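Local coordinates for HD domain-containing protein (Aquifex aeolicus, PDB 2HEK), which binds GDP and a zinc ion and, as an HD-domain protein, may act as a dGTPase, although its function has not been established, at residues Ser201-Leu206 / Ile325-Ser330; Ser187-Arg190 / Lys195-Val198; Lys114-Tyr119 / Thr247-Phe252. All coordinates share one frame; numbering follows the deposited sequence.

Contact 1: residues Ser201-Leu206 / Ile325-Ser330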
ATOM      1  N   SER A 201      -2.400  -7.888 -24.143  1.00 39.14           N
ATOM      2  CA  SER A 201      -1.738  -8.148 -22.859  1.00 38.91           C
ATOM      3  C   SER A 201      -2.240  -7.202 -21.748  1.00 39.46           C
ATOM      4  O   SER A 201      -1.922  -7.382 -20.564  1.00 38.95           O
ATOM      5  CB  SER A 201      -0.226  -8.021 -23.004  1.00 38.65           C
ATOM      6  OG  SER A 201       0.143  -6.694 -23.381  1.00 40.94           O
ATOM      7  N   GLY A 202      -3.009  -6.190 -22.136  1.00 37.51           N
ATOM      8  CA  GLY A 202      -3.584  -5.269 -21.179  1.00 35.90           C
ATOM      9  C   GLY A 202      -5.073  -5.416 -20.973  1.00 35.66           C
ATOM     10  O   GLY A 202      -5.705  -4.511 -20.401  1.00 33.84           O
ATOM     11  N   LEU A 203      -5.655  -6.533 -21.430  1.00 34.86           N
ATOM     12  CA  LEU A 203      -7.109  -6.735 -21.277  1.00 35.69           C
ATOM     13  C   LEU A 203      -7.593  -6.696 -19.827  1.00 35.24           C
ATOM     14  O   LEU A 203      -8.632  -6.081 -19.533  1.00 36.16           O
ATOM     15  CB  LEU A 203      -7.571  -8.025 -21.923  1.00 37.97           C
ATOM     16  CG  LEU A 203      -9.069  -8.080 -22.265  1.00 39.98           C
ATOM     17  CD1 LEU A 203      -9.602  -6.805 -22.944  1.00 41.05           C
ATOM     18  CD2 LEU A 203      -9.344  -9.296 -23.178  1.00 44.60           C
ATOM     19  N   ARG A 204      -6.850  -7.354 -18.940  1.00 35.16           N
ATOM     20  CA  ARG A 204      -7.136  -7.336 -17.504  1.00 36.85           C
ATOM     21  C   ARG A 204      -6.999  -5.937 -16.908  1.00 32.63           C
ATOM     22  O   ARG A 204      -7.852  -5.504 -16.136  1.00 32.30           O
ATOM     23  CB  ARG A 204      -6.195  -8.279 -16.758  1.00 39.98           C
ATOM     24  CG  ARG A 204      -6.188  -9.725 -17.271  1.00 42.32           C
ATOM     25  CD  ARG A 204      -7.398 -10.496 -16.827  1.00 40.85           C
ATOM     26  NE  ARG A 204      -8.526 -10.420 -17.742  1.00 41.78           N
ATOM     27  CZ  ARG A 204      -8.664 -11.209 -18.805  1.00 45.23           C
ATOM     28  NH1 ARG A 204      -7.725 -12.109 -19.087  1.00 44.18           N
ATOM     29  NH2 ARG A 204      -9.732 -11.094 -19.592  1.00 46.25           N
ATOM     30  N   ALA A 205      -5.917  -5.233 -17.248  1.00 30.02           N
ATOM     31  CA  ALA A 205      -5.749  -3.845 -16.796  1.00 30.19           C
ATOM     32  C   ALA A 205      -6.905  -2.971 -17.266  1.00 29.31           C
ATOM     33  O   ALA A 205      -7.320  -2.061 -16.548  1.00 30.37           O
ATOM     34  CB  ALA A 205      -4.408  -3.261 -17.260  1.00 32.83           C
ATOM     35  N   LEU A 206      -7.418  -3.206 -18.474  1.00 29.91           N
ATOM     36  CA  LEU A 206      -8.586  -2.420 -18.958  1.00 27.73           C
ATOM     37  C   LEU A 206      -9.859  -2.744 -18.163  1.00 26.84           C
ATOM     38  O   LEU A 206     -10.598  -1.850 -17.769  1.00 26.39           O
ATOM     39  CB  LEU A 206      -8.837  -2.674 -20.462  1.00 30.64           C
ATOM     40  CG  LEU A 206     -10.091  -2.039 -21.087  1.00 30.81           C
ATOM     41  CD1 LEU A 206     -10.077  -0.501 -21.016  1.00 28.24           C
ATOM     42  CD2 LEU A 206     -10.324  -2.549 -22.538  1.00 30.91           C
ATOM     43  N   ILE A 325     -14.106   1.084 -27.391  1.00 49.08           N
ATOM     44  CA  ILE A 325     -12.706   0.890 -27.043  1.00 44.94           C
ATOM     45  C   ILE A 325     -12.112  -0.277 -27.820  1.00 44.67           C
ATOM     46  O   ILE A 325     -12.684  -1.359 -27.839  1.00 43.30           O
ATOM     47  CB  ILE A 325     -12.470   0.642 -25.508  1.00 42.73           C
ATOM     48  CG1 ILE A 325     -12.982   1.845 -24.680  1.00 41.81           C
ATOM     49  CG2 ILE A 325     -10.958   0.387 -25.264  1.00 39.41           C
ATOM     50  CD1 ILE A 325     -12.954   1.603 -23.129  1.00 41.63           C
ATOM     51  N   TYR A 326     -10.943  -0.044 -28.414  1.00 45.41           N
ATOM     52  CA  TYR A 326     -10.269  -1.060 -29.214  1.00 47.61           C
ATOM     53  C   TYR A 326      -9.118  -1.755 -28.518  1.00 44.84           C
ATOM     54  O   TYR A 326      -8.365  -1.155 -27.750  1.00 43.09           O
ATOM     55  CB  TYR A 326      -9.775  -0.451 -30.521  1.00 61.60           C
ATOM     56  CG  TYR A 326     -10.892   0.002 -31.416  1.00 49.53           C
ATOM     57  CD1 TYR A 326     -11.248   1.340 -31.482  1.00 56.94           C
ATOM     58  CD2 TYR A 326     -11.601  -0.911 -32.184  1.00 58.02           C
ATOM     59  CE1 TYR A 326     -12.276   1.763 -32.296  1.00 58.99           C
ATOM     60  CE2 TYR A 326     -12.628  -0.502 -33.011  1.00 58.74           C
ATOM     61  CZ  TYR A 326     -12.960   0.830 -33.059  1.00 53.14           C
ATOM     62  OH  TYR A 326     -13.986   1.243 -33.880  1.00 59.29           O
ATOM     63  N   VAL A 327      -9.017  -3.039 -28.799  1.00 43.43           N
ATOM     64  CA  VAL A 327      -7.988  -3.886 -28.275  1.00 44.85           C
ATOM     65  C   VAL A 327      -7.282  -4.488 -29.483  1.00 49.13           C
ATOM     66  O   VAL A 327      -7.939  -5.017 -30.376  1.00 52.49           O
ATOM     67  CB  VAL A 327      -8.584  -5.002 -27.386  1.00 43.34           C
ATOM     68  CG1 VAL A 327      -7.510  -6.015 -27.032  1.00 42.84           C
ATOM     69  CG2 VAL A 327      -9.207  -4.385 -26.084  1.00 43.58           C
ATOM     70  N   LEU A 328      -5.956  -4.397 -29.511  1.00 50.96           N
ATOM     71  CA  LEU A 328      -5.172  -4.983 -30.593  1.00 52.86           C
ATOM     72  C   LEU A 328      -4.860  -6.426 -30.280  1.00 56.66           C
ATOM     73  O   LEU A 328      -4.108  -6.723 -29.352  1.00 56.61           O
ATOM     74  CB  LEU A 328      -3.883  -4.191 -30.842  1.00 51.02           C
ATOM     75  CG  LEU A 328      -2.972  -4.649 -31.990  1.00 50.08           C
ATOM     76  CD1 LEU A 328      -3.599  -4.393 -33.361  1.00 50.17           C
ATOM     77  CD2 LEU A 328      -1.661  -3.951 -31.886  1.00 48.45           C
ATOM     78  N   SER A 329      -5.463  -7.317 -31.062  1.00 62.22           N
ATOM     79  CA  SER A 329      -5.280  -8.757 -30.932  1.00 69.27           C
ATOM     80  C   SER A 329      -4.227  -9.268 -31.913  1.00 72.52           C
ATOM     81  O   SER A 329      -3.724  -8.509 -32.744  1.00 72.33           O
ATOM     82  CB  SER A 329      -6.601  -9.464 -31.212  1.00 72.04           C
ATOM     83  OG  SER A 329      -6.426 -10.872 -31.168  1.00 76.39           O
ATOM     84  N   SER A 330      -3.896 -10.553 -31.819  1.00 75.78           N
ATOM     85  CA  SER A 330      -3.041 -11.182 -32.831  1.00 79.86           C
ATOM     86  C   SER A 330      -3.750 -11.233 -34.202  1.00 81.21           C
ATOM     87  O   SER A 330      -3.099 -11.202 -35.248  1.00 81.63           O
ATOM     88  CB  SER A 330      -2.560 -12.570 -32.381  1.00 80.83           C
ATOM     89  OG  SER A 330      -3.617 -13.338 -31.828  1.00 82.80           O
TER
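Leu203 and Leu206, in the opening turn of helix 203-221, pack against Val327 of strand 326-329 and against Ile325 just ahead of it, a helix-on-sheet contact built from branched aliphatic side chains. No hydrogen bond crosses between the two segments; methyl groups do the joining, and all four side chains are buried. Val327 offers a single branch: its CG2 takes Leu203 CD1 at 4.0 Å and Leu206 CD2 at 4.1 Å, and so rests against both leucines, over the groove between their methyls. Leu203 crosses the valine at about a right angle. Leu206 reaches further along the strand, with its two methyls sharing the work. Leu206 CD2 also lies 4.1 Å from Ile325 CG2, while Leu206 CD1 meets Ile325 CD1 at the same distance, the leucine and isoleucine sliding past each other in opposite directions. Having CG anti to the backbone N (chi1 174°) swings the fork of Leu206 over both residues. Gly202 is the N-cap of this helix, and its O receives Leu206 N at 2.9 Å to close the first turn. Phe158 touches both Leu206 and Ile325, and Ala336 of helix 336-339 touches Leu206 and Val327. Strand 326-329 itself runs between strands 195-199 and 332-335, while on the helix Ala205 packs on Tyr177 of the second subunit.

Contact 2: residues Ser187-Arg190 / Lys195-Val198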
ATOM      1  N   SER A 187       1.311   1.036 -19.821  1.00 34.00           N
ATOM      2  CA  SER A 187       2.359   0.285 -20.544  1.00 36.06           C
ATOM      3  C   SER A 187       1.828  -0.582 -21.694  1.00 35.82           C
ATOM      4  O   SER A 187       2.575  -0.910 -22.631  1.00 37.78           O
ATOM      5  CB  SER A 187       3.210  -0.572 -19.585  1.00 38.95           C
ATOM      6  OG  SER A 187       2.492  -1.736 -19.218  1.00 40.84           O
ATOM      7  N   THR A 188       0.558  -0.961 -21.626  1.00 32.87           N
ATOM      8  CA  THR A 188      -0.054  -1.798 -22.659  1.00 35.00           C
ATOM      9  C   THR A 188      -0.790  -1.010 -23.746  1.00 33.01           C
ATOM     10  O   THR A 188      -1.427  -1.616 -24.614  1.00 34.29           O
ATOM     11  CB  THR A 188      -1.031  -2.850 -22.068  1.00 33.03           C
ATOM     12  OG1 THR A 188      -2.166  -2.193 -21.460  1.00 35.20           O
ATOM     13  CG2 THR A 188      -0.320  -3.683 -21.067  1.00 35.37           C
ATOM     14  N   LEU A 189      -0.702   0.320 -23.723  1.00 32.03           N
ATOM     15  CA  LEU A 189      -1.422   1.120 -24.713  1.00 31.66           C
ATOM     16  C   LEU A 189      -0.596   1.073 -25.982  1.00 34.44           C
ATOM     17  O   LEU A 189       0.618   0.939 -25.908  1.00 31.50           O
ATOM     18  CB  LEU A 189      -1.609   2.590 -24.278  1.00 31.47           C
ATOM     19  CG  LEU A 189      -2.472   2.821 -23.017  1.00 31.18           C
ATOM     20  CD1 LEU A 189      -2.615   4.320 -22.668  1.00 29.01           C
ATOM     21  CD2 LEU A 189      -3.845   2.106 -23.148  1.00 30.57           C
ATOM     22  N   ARG A 190      -1.265   1.163 -27.128  1.00 37.11           N
ATOM     23  CA  ARG A 190      -0.588   1.210 -28.432  1.00 37.94           C
ATOM     24  C   ARG A 190      -1.297   2.253 -29.277  1.00 38.21           C
ATOM     25  O   ARG A 190      -2.469   2.523 -29.053  1.00 38.39           O
ATOM     26  CB  ARG A 190      -0.703  -0.139 -29.158  1.00 35.94           C
ATOM     27  CG  ARG A 190      -0.161  -1.335 -28.400  1.00 37.21           C
ATOM     28  CD  ARG A 190       1.347  -1.361 -28.358  1.00 40.06           C
ATOM     29  NE  ARG A 190       1.845  -2.604 -27.762  1.00 41.52           N
ATOM     30  CZ  ARG A 190       2.184  -2.711 -26.472  1.00 44.18           C
ATOM     31  NH1 ARG A 190       2.075  -1.657 -25.653  1.00 42.22           N
ATOM     32  NH2 ARG A 190       2.622  -3.865 -25.988  1.00 42.79           N
ATOM     33  N   LYS A 195      -5.330   5.543 -33.625  1.00 56.65           N
ATOM     34  CA  LYS A 195      -6.110   5.551 -32.381  1.00 54.23           C
ATOM     35  C   LYS A 195      -5.226   5.082 -31.236  1.00 49.24           C
ATOM     36  O   LYS A 195      -4.278   4.306 -31.458  1.00 43.96           O
ATOM     37  CB  LYS A 195      -7.313   4.611 -32.463  1.00 59.90           C
ATOM     38  CG  LYS A 195      -8.351   4.942 -33.512  1.00 66.23           C
ATOM     39  CD  LYS A 195      -9.296   3.752 -33.692  1.00 71.42           C
ATOM     40  CE  LYS A 195      -9.687   3.547 -35.167  1.00 75.87           C
ATOM     41  NZ  LYS A 195     -10.486   4.686 -35.733  1.00 79.11           N
ATOM     42  N   VAL A 196      -5.535   5.539 -30.017  1.00 45.00           N
ATOM     43  CA  VAL A 196      -4.981   4.935 -28.797  1.00 41.48           C
ATOM     44  C   VAL A 196      -5.787   3.668 -28.524  1.00 38.34           C
ATOM     45  O   VAL A 196      -7.006   3.717 -28.367  1.00 38.34           O
ATOM     46  CB  VAL A 196      -5.054   5.895 -27.568  1.00 40.36           C
ATOM     47  CG1 VAL A 196      -4.481   5.200 -26.288  1.00 39.27           C
ATOM     48  CG2 VAL A 196      -4.288   7.194 -27.841  1.00 40.40           C
ATOM     49  N   VAL A 197      -5.122   2.524 -28.512  1.00 37.98           N
ATOM     50  CA  VAL A 197      -5.827   1.245 -28.300  1.00 35.64           C
ATOM     51  C   VAL A 197      -5.133   0.491 -27.167  1.00 34.38           C
ATOM     52  O   VAL A 197      -4.062   0.905 -26.752  1.00 32.52           O
ATOM     53  CB  VAL A 197      -5.843   0.356 -29.616  1.00 37.18           C
ATOM     54  CG1 VAL A 197      -6.482   1.113 -30.779  1.00 37.62           C
ATOM     55  CG2 VAL A 197      -4.451  -0.082 -30.010  1.00 33.74           C
ATOM     56  N   VAL A 198      -5.696  -0.632 -26.709  1.00 31.95           N
ATOM     57  CA  VAL A 198      -5.029  -1.434 -25.682  1.00 34.37           C
ATOM     58  C   VAL A 198      -4.524  -2.735 -26.315  1.00 34.18           C
ATOM     59  O   VAL A 198      -5.281  -3.409 -26.990  1.00 38.96           O
ATOM     60  CB  VAL A 198      -6.000  -1.791 -24.504  1.00 34.81           C
ATOM     61  CG1 VAL A 198      -5.252  -2.497 -23.327  1.00 32.83           C
ATOM     62  CG2 VAL A 198      -6.730  -0.537 -23.993  1.00 35.17           C
TER
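Arg190 and Val197 form the hydrogen-bonded pair of an antiparallel beta hairpin, strands 189-192 and 195-199, and Leu189 with Val198 is the adjoining non-hydrogen-bonded pair. Val197 N gives Arg190 O a nearly straight bond of 2.7 Å (174° at the hydrogen), and Arg190 N returns one to Val197 O at 2.8 Å. The packed part is apolar: Leu189 CD2 lies 4.0 Å from Val198 CG2, and Leu189 CD1 reaches Val196 CG1 at 4.2 Å. Phe158 touches all three of these side chains, and Leu69 of helix 51-69 adds to Leu189 and Val196. On the other face Arg190 CB meets buried Val197 CG2 at 3.8 Å. The loose, partly exposed side is the outer arginine, which bends at chi2 (-73°) away from segment 195-198, its NH2 keeping a long, weak ion pair with Asp199. An alanine here removes the guanidinium, and the carbonyls of Ser187 and Leu189 would probably be left without this partner. Arg190 NH1 is 3.2 Å from Ser187 O and 3.0 Å from Leu189 O; both oxygens lie in or near the guanidinium plane, but NH1 is tilted 19° from the carbonyl plane of Ser187 and stands well above that of Leu189.

Contact 3: residues Lys114-Tyr119 / Thr247-Phe252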
ATOM      1  N   LYS A 114      -6.393  32.454 -24.311  1.00 38.41           N
ATOM      2  CA  LYS A 114      -6.184  33.492 -25.324  1.00 38.59           C
ATOM      3  C   LYS A 114      -6.207  34.920 -24.788  1.00 42.54           C
ATOM      4  O   LYS A 114      -5.523  35.795 -25.347  1.00 44.84           O
ATOM      5  CB  LYS A 114      -7.197  33.321 -26.445  1.00 37.59           C
ATOM      6  CG  LYS A 114      -6.844  32.134 -27.363  1.00 38.17           C
ATOM      7  CD  LYS A 114      -7.894  31.950 -28.457  1.00 43.15           C
ATOM      8  CE  LYS A 114      -7.432  30.912 -29.480  1.00 43.85           C
ATOM      9  NZ  LYS A 114      -8.468  30.685 -30.562  1.00 44.22           N
ATOM     10  N   GLU A 115      -6.955  35.147 -23.703  1.00 41.11           N
ATOM     11  CA  GLU A 115      -7.213  36.493 -23.180  1.00 42.27           C
ATOM     12  C   GLU A 115      -6.443  36.874 -21.901  1.00 43.71           C
ATOM     13  O   GLU A 115      -6.707  37.937 -21.319  1.00 46.98           O
ATOM     14  CB  GLU A 115      -8.727  36.705 -22.970  1.00 42.54           C
ATOM     15  CG  GLU A 115      -9.605  36.452 -24.226  1.00 42.78           C
ATOM     16  CD  GLU A 115     -11.110  36.520 -23.959  1.00 43.75           C
ATOM     17  OE1 GLU A 115     -11.566  37.223 -23.025  1.00 47.43           O
ATOM     18  OE2 GLU A 115     -11.865  35.864 -24.701  1.00 47.87           O
ATOM     19  N   THR A 116      -5.499  36.032 -21.458  1.00 39.21           N
ATOM     20  CA  THR A 116      -4.704  36.346 -20.264  1.00 34.82           C
ATOM     21  C   THR A 116      -3.222  36.197 -20.581  1.00 37.73           C
ATOM     22  O   THR A 116      -2.867  35.849 -21.718  1.00 36.03           O
ATOM     23  CB  THR A 116      -5.064  35.391 -19.083  1.00 35.50           C
ATOM     24  OG1 THR A 116      -4.685  34.057 -19.434  1.00 34.57           O
ATOM     25  CG2 THR A 116      -6.571  35.445 -18.751  1.00 35.90           C
ATOM     26  N   GLU A 117      -2.351  36.398 -19.583  1.00 38.55           N
ATOM     27  CA  GLU A 117      -0.903  36.178 -19.737  1.00 38.34           C
ATOM     28  C   GLU A 117      -0.548  34.787 -20.248  1.00 35.48           C
ATOM     29  O   GLU A 117       0.542  34.596 -20.770  1.00 36.10           O
ATOM     30  CB  GLU A 117      -0.135  36.472 -18.424  1.00 41.90           C
ATOM     31  CG  GLU A 117      -0.687  35.748 -17.177  1.00 44.50           C
ATOM     32  CD  GLU A 117       0.156  35.960 -15.888  1.00 49.18           C
ATOM     33  OE1 GLU A 117       1.420  36.042 -15.992  1.00 54.59           O
ATOM     34  OE2 GLU A 117      -0.446  36.037 -14.774  1.00 47.86           O
ATOM     35  N   ILE A 118      -1.439  33.797 -20.077  1.00 35.24           N
ATOM     36  CA  ILE A 118      -1.167  32.446 -20.614  1.00 34.74           C
ATOM     37  C   ILE A 118      -0.752  32.525 -22.092  1.00 32.65           C
ATOM     38  O   ILE A 118       0.210  31.900 -22.506  1.00 33.33           O
ATOM     39  CB  ILE A 118      -2.383  31.478 -20.454  1.00 33.39           C
ATOM     40  CG1 ILE A 118      -2.732  31.268 -18.973  1.00 36.15           C
ATOM     41  CG2 ILE A 118      -2.146  30.136 -21.163  1.00 30.72           C
ATOM     42  CD1 ILE A 118      -1.648  30.615 -18.187  1.00 38.46           C
ATOM     43  N   TYR A 119      -1.465  33.307 -22.896  1.00 36.10           N
ATOM     44  CA  TYR A 119      -1.113  33.376 -24.329  1.00 34.21           C
ATOM     45  C   TYR A 119       0.348  33.809 -24.565  1.00 34.43           C
ATOM     46  O   TYR A 119       1.132  33.150 -25.304  1.00 30.28           O
ATOM     47  CB  TYR A 119      -2.079  34.319 -25.072  1.00 38.45           C
ATOM     48  CG  TYR A 119      -1.955  34.109 -26.569  1.00 34.90           C
ATOM     49  CD1 TYR A 119      -2.494  32.963 -27.179  1.00 35.15           C
ATOM     50  CD2 TYR A 119      -1.265  35.023 -27.363  1.00 38.89           C
ATOM     51  CE1 TYR A 119      -2.373  32.742 -28.564  1.00 35.27           C
ATOM     52  CE2 TYR A 119      -1.132  34.822 -28.758  1.00 39.28           C
ATOM     53  CZ  TYR A 119      -1.687  33.674 -29.334  1.00 36.34           C
ATOM     54  OH  TYR A 119      -1.539  33.438 -30.669  1.00 38.09           O
ATOM     55  N   THR A 247     -18.100  39.262 -20.360  1.00 67.82           N
ATOM     56  CA  THR A 247     -17.301  39.863 -21.431  1.00 65.45           C
ATOM     57  C   THR A 247     -15.884  40.193 -20.943  1.00 60.99           C
ATOM     58  O   THR A 247     -14.920  39.985 -21.679  1.00 60.35           O
ATOM     59  CB  THR A 247     -17.986  41.088 -22.140  1.00 67.61           C
ATOM     60  OG1 THR A 247     -18.266  42.129 -21.197  1.00 67.86           O
ATOM     61  CG2 THR A 247     -19.288  40.658 -22.837  1.00 69.73           C
ATOM     62  N   ASP A 248     -15.763  40.688 -19.711  1.00 58.06           N
ATOM     63  CA  ASP A 248     -14.451  40.816 -19.061  1.00 57.89           C
ATOM     64  C   ASP A 248     -14.066  39.467 -18.392  1.00 55.86           C
ATOM     65  O   ASP A 248     -14.771  38.992 -17.494  1.00 51.34           O
ATOM     66  CB  ASP A 248     -14.471  41.931 -18.015  1.00 60.09           C
ATOM     67  CG  ASP A 248     -13.085  42.260 -17.474  1.00 64.16           C
ATOM     68  OD1 ASP A 248     -12.077  41.741 -18.007  1.00 66.60           O
ATOM     69  OD2 ASP A 248     -12.992  43.053 -16.507  1.00 65.87           O
ATOM     70  N   ILE A 249     -12.958  38.873 -18.847  1.00 54.53           N
ATOM     71  CA  ILE A 249     -12.503  37.539 -18.386  1.00 52.71           C
ATOM     72  C   ILE A 249     -12.139  37.516 -16.897  1.00 54.10           C
ATOM     73  O   ILE A 249     -12.172  36.455 -16.260  1.00 53.51           O
ATOM     74  CB  ILE A 249     -11.330  36.975 -19.263  1.00 50.82           C
ATOM     75  CG1 ILE A 249     -11.097  35.471 -19.024  1.00 48.53           C
ATOM     76  CG2 ILE A 249     -10.040  37.770 -19.061  1.00 51.67           C
ATOM     77  CD1 ILE A 249     -12.164  34.594 -19.574  1.00 46.69           C
ATOM     78  N   ASN A 250     -11.803  38.685 -16.351  1.00 53.99           N
ATOM     79  CA  ASN A 250     -11.497  38.820 -14.935  1.00 55.28           C
ATOM     80  C   ASN A 250     -12.684  38.518 -14.032  1.00 55.25           C
ATOM     81  O   ASN A 250     -12.497  38.132 -12.875  1.00 55.37           O
ATOM     82  CB  ASN A 250     -10.932  40.201 -14.623  1.00 55.89           C
ATOM     83  CG  ASN A 250      -9.574  40.421 -15.237  1.00 58.69           C
ATOM     84  OD1 ASN A 250      -8.770  39.486 -15.378  1.00 58.59           O
ATOM     85  ND2 ASN A 250      -9.303  41.665 -15.623  1.00 61.79           N
ATOM     86  N   ASN A 251     -13.897  38.681 -14.554  1.00 54.65           N
ATOM     87  CA  ASN A 251     -15.098  38.333 -13.794  1.00 56.85           C
ATOM     88  C   ASN A 251     -15.294  36.824 -13.724  1.00 54.87           C
ATOM     89  O   ASN A 251     -15.975  36.321 -12.832  1.00 55.18           O
ATOM     90  CB  ASN A 251     -16.344  38.997 -14.381  1.00 60.77           C
ATOM     91  CG  ASN A 251     -16.440  40.475 -14.036  1.00 65.06           C
ATOM     92  OD1 ASN A 251     -16.056  40.898 -12.945  1.00 66.19           O
ATOM     93  ND2 ASN A 251     -16.950  41.268 -14.971  1.00 66.17           N
ATOM     94  N   PHE A 252     -14.734  36.104 -14.691  1.00 52.26           N
ATOM     95  CA  PHE A 252     -14.678  34.655 -14.573  1.00 47.45           C
ATOM     96  C   PHE A 252     -13.556  34.288 -13.601  1.00 45.10           C
ATOM     97  O   PHE A 252     -13.795  33.553 -12.667  1.00 45.32           O
ATOM     98  CB  PHE A 252     -14.479  33.969 -15.922  1.00 46.63           C
ATOM     99  CG  PHE A 252     -14.116  32.525 -15.792  1.00 45.08           C
ATOM    100  CD1 PHE A 252     -15.097  31.575 -15.531  1.00 45.59           C
ATOM    101  CD2 PHE A 252     -12.793  32.125 -15.865  1.00 45.26           C
ATOM    102  CE1 PHE A 252     -14.763  30.235 -15.367  1.00 45.04           C
ATOM    103  CE2 PHE A 252     -12.448  30.787 -15.694  1.00 45.34           C
ATOM    104  CZ  PHE A 252     -13.434  29.845 -15.449  1.00 45.15           C
TER
HETATM  105  O   HOH W   1     -11.212  39.912 -21.415  1.00 59.51           O
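Ile249 turns its beta-branched side chain toward Glu115 and Thr116, which approach it in different ways. The glutamate arm, extended beyond CG, runs obliquely across the isoleucine and brings OE1 to 3.8 Å from Ile249 CB, a contact without a hydrogen bond. Thr116 instead meets it at about a right angle, methyl to methyl, with CG2 4.2 Å from Ile249 CG2. The latter branch stands between the backbone N and the carbonyl carbon of its own residue (chi1 -166° for CG1), and there Ile249 CG2 also lies 4.0 Å from Glu115 O. Polar linkage is left to a water, which donates to Glu115 OE1 at 3.2 Å and accepts from Ile249 N at 3.3 Å, so the carboxylate and the backbone are coupled loosely rather than directly. OE1 has a firmer partner in Arg111, with which it forms a salt bridge, and this second tie should help to hold the carboxylate beside the isoleucine. Ile249 also packs on Phe108, Arg111 and Val112 of helix 108-115. Thr116 is the N-cap of helix 117-123: its OG1 accepts a weak bond from Ile118 N at 3.3 Å and is also hydrogen-bonded to Val112 O in the preceding helix. Asp248 OD1 likewise makes a weak capping bond with Asn250 N, 3.5 Å away, at the turn into helix 250-253. Side-chain capping at turns into helices, with Ile249 set against Thr116 and Glu115, thus joins a part of the HD domain to a part of the HD-associated region.

In the fold
Contacts 1 and 2 are neighbours, their centres 8 Å apart, and belong to one mixed sheet: strand 195-199 pairs with 189-192 in contact 2 and, in parallel, with 326-329 of contact 1, through Val198 and the backbone of Tyr326 and Leu328. Strand 195-199 leads on to helix 203-221, so contact 2 closes before contact 1 opens. Contact 3 lies on the opposite side of the chain's centre from contact 1, about 42 Å between centres, and about 36 Å from contact 2. Its segments enclose contact 2 and alternate with those of contact 1. Segments of the HD-associated region thus pack at two distant places, against the HD domain at contact 3 and against strand 326-329 at contact 1.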